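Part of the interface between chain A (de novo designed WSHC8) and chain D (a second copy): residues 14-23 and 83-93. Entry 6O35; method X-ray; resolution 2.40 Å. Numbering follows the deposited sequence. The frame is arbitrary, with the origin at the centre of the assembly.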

# COMPACT_ATOMS: atom_id res chain seq x y z
N TYR A 14 10.50 28.58 5.72
CA TYR A 14 10.67 27.43 4.84
C TYR A 14 9.48 26.48 4.92
O TYR A 14 9.13 25.84 3.92
CB TYR A 14 11.96 26.68 5.20
CG TYR A 14 12.20 25.44 4.37
N LEU A 15 8.86 26.38 6.09
CA LEU A 15 7.68 25.53 6.24
C LEU A 15 6.43 26.19 5.67
O LEU A 15 5.53 25.49 5.20
CB LEU A 15 7.49 25.19 7.72
CG LEU A 15 8.48 24.13 8.21
CD1 LEU A 15 8.82 24.28 9.67
CD2 LEU A 15 7.89 22.76 7.93
N LYS A 16 6.36 27.52 5.69
CA LYS A 16 5.28 28.21 5.00
C LYS A 16 5.39 28.06 3.49
O LYS A 16 4.38 28.03 2.79
CB LYS A 16 5.26 29.69 5.39
N LYS A 17 6.62 27.98 2.97
CA LYS A 17 6.82 27.78 1.54
C LYS A 17 6.40 26.37 1.12
O LYS A 17 5.78 26.19 0.06
CB LYS A 17 8.27 28.04 1.17
CG LYS A 17 8.62 27.67 -0.27
N VAL A 18 6.74 25.36 1.92
CA VAL A 18 6.37 23.99 1.59
C VAL A 18 4.86 23.85 1.56
O VAL A 18 4.30 23.16 0.70
CB VAL A 18 7.01 23.01 2.59
CG1 VAL A 18 6.66 21.58 2.22
CG2 VAL A 18 8.52 23.20 2.64
N LYS A 19 4.17 24.49 2.50
CA LYS A 19 2.71 24.41 2.54
C LYS A 19 2.10 25.03 1.29
O LYS A 19 1.24 24.42 0.64
CB LYS A 19 2.18 25.11 3.79
CG LYS A 19 0.66 25.21 3.85
N GLU A 20 2.52 26.25 0.94
CA GLU A 20 2.01 26.89 -0.26
C GLU A 20 2.34 26.08 -1.50
O GLU A 20 1.54 26.04 -2.45
CB GLU A 20 2.58 28.30 -0.38
N GLU A 21 3.49 25.41 -1.51
CA GLU A 21 3.86 24.59 -2.65
C GLU A 21 2.86 23.46 -2.86
O GLU A 21 2.54 23.10 -4.01
CB GLU A 21 5.26 24.02 -2.45
CG GLU A 21 5.89 23.41 -3.68
CD GLU A 21 7.26 22.84 -3.40
OE1 GLU A 21 7.45 22.25 -2.31
OE2 GLU A 21 8.16 22.97 -4.26
N GLN A 22 2.34 22.89 -1.78
CA GLN A 22 1.39 21.78 -1.90
C GLN A 22 0.00 22.26 -2.29
O GLN A 22 -0.70 21.56 -3.03
CB GLN A 22 1.35 20.99 -0.59
CG GLN A 22 2.38 19.87 -0.53
CD GLN A 22 2.54 19.29 0.86
N GLU A 23 -0.41 23.43 -1.81
CA GLU A 23 -1.65 24.03 -2.32
C GLU A 23 -1.53 24.28 -3.82
O GLU A 23 -2.51 24.12 -4.56
CB GLU A 23 -1.95 25.33 -1.58
CG GLU A 23 -1.85 25.23 -0.06
CD GLU A 23 -2.43 26.44 0.65
OE1 GLU A 23 -2.18 27.58 0.20
OE2 GLU A 23 -3.13 26.26 1.66
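Chain D (83-93) SKIALLELQQN

Two helices that run in opposite directions can pack through side chains that recur every three or four residues, and the contact between two copies of the designed protein WSHC8 is a compact example. Residues 83-93 of chain D are helical throughout, with backbone hydrogen bonds such as Leu D88 N to Lys D84 O (2.9 Å) joining each turn to the one before. This helix lies nearly antiparallel to helix 14-23 of chain A, with 168° between their N-to-C directions. The axes come no nearer than 12.0 Å, so side chains must bridge the gap, and the two stretches bury a modest 296 Å² in all. On chain D, Lys D84, Leu D88 and Gln D92 recur every four residues, and Ile D85 adds a contact beside the first of them.

Because the directions oppose, the partners on chain A run broadly downward as chain D advances, from Val A18 and Gln A22 to Leu A15. Ser D83 is out of reach. Lys D84 points toward chain A, with Lys D84 CA 8.5 Å from Val A18 CA, and its aliphatic CG lies 4.3 Å from Val A18 CG1; the atoms beyond CG are not modelled. Ile D85 leaves its backbone sideways, yet its CD1 reaches to 4.3 Å from Gln A22 CD, the last atom modelled in that side chain. Ala D86 and Leu D87 take no part. One turn on from Lys D84, Leu D88 forms the centre of the contact: its CD2 is 3.2 Å from Leu A15 CD2, an unusually short apolar approach, and its CD1 sits 4.3 Å from Val A18 CG2. Both methyls of Leu D88 (chi1 t, chi2 p) lie near both residues, which are three apart on the facing helix. Glu D89, Leu D90 and Gln D91 make no contact. Gln D92 then departs sideways but extends back, placing NE2 3.6 Å from Leu A15 CD1; that amide nitrogen is hydrogen-bonded elsewhere in the structure. Asn D93 is again out of reach.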

# COMPACT_ATOMS: atom_id res chain seq x y z
N SER D 83 8.51 12.33 0.05
CA SER D 83 9.94 12.53 0.22
C SER D 83 10.23 13.86 0.91
O SER D 83 10.98 13.91 1.89
CB SER D 83 10.65 12.46 -1.13
OG SER D 83 10.62 11.15 -1.66
N LYS D 84 9.64 14.94 0.41
CA LYS D 84 9.92 16.26 0.96
C LYS D 84 9.52 16.34 2.43
O LYS D 84 10.25 16.90 3.25
CB LYS D 84 9.19 17.33 0.15
CG LYS D 84 9.52 18.76 0.56
N ILE D 85 8.36 15.78 2.78
CA ILE D 85 7.88 15.85 4.16
C ILE D 85 8.77 15.02 5.07
O ILE D 85 9.04 15.41 6.21
CB ILE D 85 6.41 15.41 4.22
CG1 ILE D 85 5.50 16.57 3.82
CG2 ILE D 85 6.06 14.92 5.62
CD1 ILE D 85 4.18 16.13 3.21
N ALA D 86 9.22 13.86 4.60
CA ALA D 86 10.07 13.01 5.42
C ALA D 86 11.39 13.71 5.74
O ALA D 86 11.82 13.75 6.90
CB ALA D 86 10.32 11.67 4.72
N LEU D 87 12.04 14.27 4.72
CA LEU D 87 13.25 15.05 4.97
C LEU D 87 12.95 16.27 5.83
O LEU D 87 13.81 16.71 6.61
CB LEU D 87 13.86 15.49 3.64
CG LEU D 87 15.05 14.67 3.15
CD1 LEU D 87 15.34 14.99 1.69
CD2 LEU D 87 16.27 14.94 4.01
N LEU D 88 11.74 16.84 5.71
CA LEU D 88 11.39 18.01 6.50
C LEU D 88 11.42 17.70 7.99
O LEU D 88 11.83 18.54 8.80
CB LEU D 88 10.01 18.51 6.08
CG LEU D 88 9.67 19.97 6.38
CD1 LEU D 88 10.56 20.91 5.59
CD2 LEU D 88 8.20 20.21 6.08
N GLU D 89 10.98 16.50 8.37
CA GLU D 89 11.12 16.07 9.76
C GLU D 89 12.59 15.88 10.13
O GLU D 89 12.98 16.14 11.27
CB GLU D 89 10.34 14.78 10.01
CG GLU D 89 10.28 14.37 11.47
CD GLU D 89 9.56 13.05 11.68
OE1 GLU D 89 9.23 12.38 10.68
OE2 GLU D 89 9.32 12.68 12.85
N LEU D 90 13.41 15.41 9.19
CA LEU D 90 14.83 15.25 9.45
C LEU D 90 15.53 16.60 9.54
O LEU D 90 16.47 16.76 10.33
CB LEU D 90 15.47 14.39 8.36
CG LEU D 90 14.83 13.01 8.20
CD1 LEU D 90 15.37 12.29 6.98
CD2 LEU D 90 15.05 12.18 9.46
N GLN D 91 15.09 17.58 8.76
CA GLN D 91 15.61 18.93 8.89
C GLN D 91 15.30 19.50 10.27
O GLN D 91 16.15 20.16 10.88
CB GLN D 91 15.03 19.83 7.80
CG GLN D 91 15.79 21.12 7.58
N GLN D 92 14.10 19.23 10.79
CA GLN D 92 13.76 19.67 12.13
C GLN D 92 14.57 18.92 13.18
O GLN D 92 15.00 19.51 14.18
CB GLN D 92 12.26 19.49 12.38
CG GLN D 92 11.42 20.69 11.97
CD GLN D 92 9.94 20.45 12.18
OE1 GLN D 92 9.53 19.39 12.65
NE2 GLN D 92 9.12 21.44 11.83
N ASN D 93 14.79 17.62 12.98
CA ASN D 93 15.66 16.87 13.87
C ASN D 93 17.06 17.47 13.89
O ASN D 93 17.68 17.61 14.96
CB ASN D 93 15.72 15.40 13.45
CG ASN D 93 14.48 14.63 13.83
OD1 ASN D 93 13.81 14.94 14.82
ND2 ASN D 93 14.15 13.62 13.04